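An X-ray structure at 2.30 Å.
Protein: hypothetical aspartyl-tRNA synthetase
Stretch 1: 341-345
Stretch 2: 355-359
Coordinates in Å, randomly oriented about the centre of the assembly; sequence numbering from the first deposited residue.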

ATOM      1  N   SER B 341       7.141  27.463  14.328  1.00 58.42           N
ATOM      2  CA  SER B 341       6.574  26.141  14.566  1.00 56.77           C
ATOM      3  C   SER B 341       7.589  25.055  14.364  1.00 55.24           C
ATOM      4  O   SER B 341       8.553  25.223  13.630  1.00 55.36           O
ATOM      5  CB  SER B 341       5.368  25.919  13.667  1.00 56.67           C
ATOM      6  OG  SER B 341       5.771  25.911  12.318  1.00 58.45           O
ATOM      7  N   GLU B 342       7.379  23.937  15.030  1.00 53.98           N
ATOM      8  CA  GLU B 342       8.284  22.816  14.906  1.00 53.13           C
ATOM      9  C   GLU B 342       7.933  22.001  13.648  1.00 52.11           C
ATOM     10  O   GLU B 342       7.476  20.875  13.723  1.00 51.34           O
ATOM     11  CB  GLU B 342       8.281  21.966  16.181  1.00 53.42           C
ATOM     12  CG  GLU B 342       9.099  22.551  17.334  1.00 53.71           C
ATOM     13  CD  GLU B 342       9.291  21.602  18.531  1.00 54.92           C
ATOM     14  OE1 GLU B 342       9.295  20.346  18.373  1.00 55.59           O
ATOM     15  OE2 GLU B 342       9.444  22.123  19.653  1.00 55.43           O
ATOM     16  N   SER B 343       8.195  22.586  12.486  1.00 51.42           N
ATOM     17  CA  SER B 343       7.823  21.980  11.222  1.00 50.89           C
ATOM     18  C   SER B 343       8.961  22.001  10.256  1.00 49.86           C
ATOM     19  O   SER B 343       9.929  22.716  10.460  1.00 49.74           O
ATOM     20  CB  SER B 343       6.676  22.749  10.607  1.00 50.96           C
ATOM     21  OG  SER B 343       7.009  24.127  10.544  1.00 53.42           O
ATOM     22  N   PHE B 344       8.834  21.195   9.197  1.00 49.19           N
ATOM     23  CA  PHE B 344       9.807  21.183   8.108  1.00 47.09           C
ATOM     24  C   PHE B 344       9.166  20.877   6.772  1.00 47.29           C
ATOM     25  O   PHE B 344       8.196  20.150   6.703  1.00 47.41           O
ATOM     26  CB  PHE B 344      10.919  20.178   8.398  1.00 46.71           C
ATOM     27  CG  PHE B 344      10.505  18.731   8.282  1.00 43.49           C
ATOM     28  CD1 PHE B 344       9.926  18.073   9.356  1.00 42.59           C
ATOM     29  CD2 PHE B 344      10.718  18.026   7.106  1.00 41.67           C
ATOM     30  CE1 PHE B 344       9.540  16.744   9.268  1.00 42.40           C
ATOM     31  CE2 PHE B 344      10.348  16.690   7.002  1.00 43.05           C
ATOM     32  CZ  PHE B 344       9.752  16.047   8.095  1.00 44.03           C
ATOM     33  N   ASP B 345       9.720  21.441   5.709  1.00 47.23           N
ATOM     34  CA  ASP B 345       9.537  20.889   4.367  1.00 46.66           C
ATOM     35  C   ASP B 345      10.867  20.312   3.907  1.00 46.43           C
ATOM     36  O   ASP B 345      11.920  20.867   4.231  1.00 46.10           O
ATOM     37  CB  ASP B 345       9.076  21.965   3.388  1.00 46.30           C
ATOM     38  CG  ASP B 345       7.702  22.514   3.738  1.00 46.60           C
ATOM     39  OD1 ASP B 345       7.173  22.149   4.793  1.00 47.45           O
ATOM     40  OD2 ASP B 345       7.087  23.340   3.054  1.00 46.16           O
TER
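Stretch 2, residues 355-359: SGSTR

How does stretch 2 run relative to stretch 1? It lies alongside as an antiparallel β-strand. Ser343 to Asp345 form a strand that continues later in the chain, and Ser355 to Thr358 belong to one that begins earlier; their N-to-C directions differ by 166°, and the axes approach to 4.7 Å. The register is simple: Ser343 faces Ser357 with CA to CA at 4.1 Å, Phe344 faces Gly356 with CA to CA at 5.5 Å, and Asp345 faces Ser355 with CA to CA at 4.5 Å. Just before the first strand, Glu342 lies opposite Thr358, their CA atoms 5.6 Å apart.

Which backbone hydrogen bonds hold the strands together? Phe344 and Gly356 form a hydrogen-bonded pair that exchanges two bonds: Phe344 N donates to Gly356 O at 3.0 Å, and Gly356 N returns a bond to Phe344 O at 3.1 Å. Two residues along, Thr358 N donates to Glu342 O at 3.0 Å. All three are close to straight, with angles at hydrogen of 162° to 166°. The non-hydrogen-bonded pairs bring their CA atoms closer, and CA-H...O contacts supplement the ladder: Ser343 CA lies 3.4 Å from Gly356 O, and Ser355 CA lies 3.5 Å from Phe344 O.

What do polar side chains add? At the Glu342 end, Thr358 OG1 donates a hydrogen bond to Glu342 OE1 at 2.8 Å. Both CA-to-CB bonds point toward the other stretch, which helps the two side chains meet, and the link joins the same two residues as the backbone bond from Thr358 N. Within stretch 2, Arg359 NH1 donates to Ser357 OG at 2.8 Å; the arginine itself does not touch stretch 1. Within stretch 1, Ser343 OG donates to Ser341 OG, also at 2.8 Å.

How do the remaining side chains pack? Ser343, Asp345, Ser355 and Ser357 share one face of the sheet. There, Ser343 CB and Ser357 CB are 4.0 Å apart, while Asp345 OD1 comes within 3.9 Å of Ser355 CB. Phe344 projects from the other face, and its ring reaches back over the neighbouring strand, with Gly356 N over one ring face and Phe344 CE1 4.0 Å from Ser357 N. The bare glycine leaves room for this: an ideally placed CB on Gly356 would lie 2.8 Å from Phe344 CE1, a clash. In all, the two stretches bury 326 Å² between them, counting both sides.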

ATOM      1  N   SER B 355       6.450  17.013   3.707  1.00 43.90           N
ATOM      2  CA  SER B 355       6.215  17.913   4.834  1.00 45.31           C
ATOM      3  C   SER B 355       5.956  17.137   6.137  1.00 45.08           C
ATOM      4  O   SER B 355       5.332  16.078   6.111  1.00 45.83           O
ATOM      5  CB  SER B 355       5.076  18.888   4.529  1.00 46.01           C
ATOM      6  OG  SER B 355       3.856  18.171   4.270  1.00 49.39           O
ATOM      7  N   GLY B 356       6.474  17.631   7.261  1.00 45.07           N
ATOM      8  CA  GLY B 356       6.111  17.097   8.561  1.00 45.33           C
ATOM      9  C   GLY B 356       6.282  18.039   9.755  1.00 46.09           C
ATOM     10  O   GLY B 356       6.641  19.217   9.593  1.00 46.00           O
ATOM     11  N   SER B 357       6.040  17.524  10.968  1.00 46.27           N
ATOM     12  CA  SER B 357       6.179  18.341  12.185  1.00 46.36           C
ATOM     13  C   SER B 357       6.095  17.579  13.499  1.00 46.53           C
ATOM     14  O   SER B 357       5.889  16.379  13.535  1.00 46.33           O
ATOM     15  CB  SER B 357       5.104  19.420  12.220  1.00 46.75           C
ATOM     16  OG  SER B 357       3.835  18.836  12.509  1.00 46.21           O
ATOM     17  N   THR B 358       6.264  18.319  14.585  1.00 46.79           N
ATOM     18  CA  THR B 358       5.968  17.827  15.897  1.00 46.60           C
ATOM     19  C   THR B 358       4.530  18.232  16.089  1.00 46.20           C
ATOM     20  O   THR B 358       4.146  19.333  15.719  1.00 46.36           O
ATOM     21  CB  THR B 358       6.826  18.544  16.939  1.00 46.27           C
ATOM     22  OG1 THR B 358       8.203  18.465  16.556  1.00 50.06           O
ATOM     23  CG2 THR B 358       6.751  17.799  18.277  1.00 43.64           C
ATOM     24  N   ARG B 359       3.738  17.360  16.692  1.00 45.91           N
ATOM     25  CA  ARG B 359       2.312  17.649  16.792  1.00 45.95           C
ATOM     26  C   ARG B 359       1.978  18.128  18.195  1.00 45.98           C
ATOM     27  O   ARG B 359       2.758  17.946  19.127  1.00 45.40           O
ATOM     28  CB  ARG B 359       1.488  16.417  16.449  1.00 44.93           C
ATOM     29  CG  ARG B 359       2.113  15.536  15.379  1.00 46.11           C
ATOM     30  CD  ARG B 359       2.255  16.174  13.999  1.00 45.12           C
ATOM     31  NE  ARG B 359       2.315  15.137  12.982  1.00 45.73           N
ATOM     32  CZ  ARG B 359       2.536  15.341  11.690  1.00 47.17           C
ATOM     33  NH1 ARG B 359       2.748  16.562  11.229  1.00 48.10           N
ATOM     34  NH2 ARG B 359       2.568  14.306  10.853  1.00 46.82           N
TER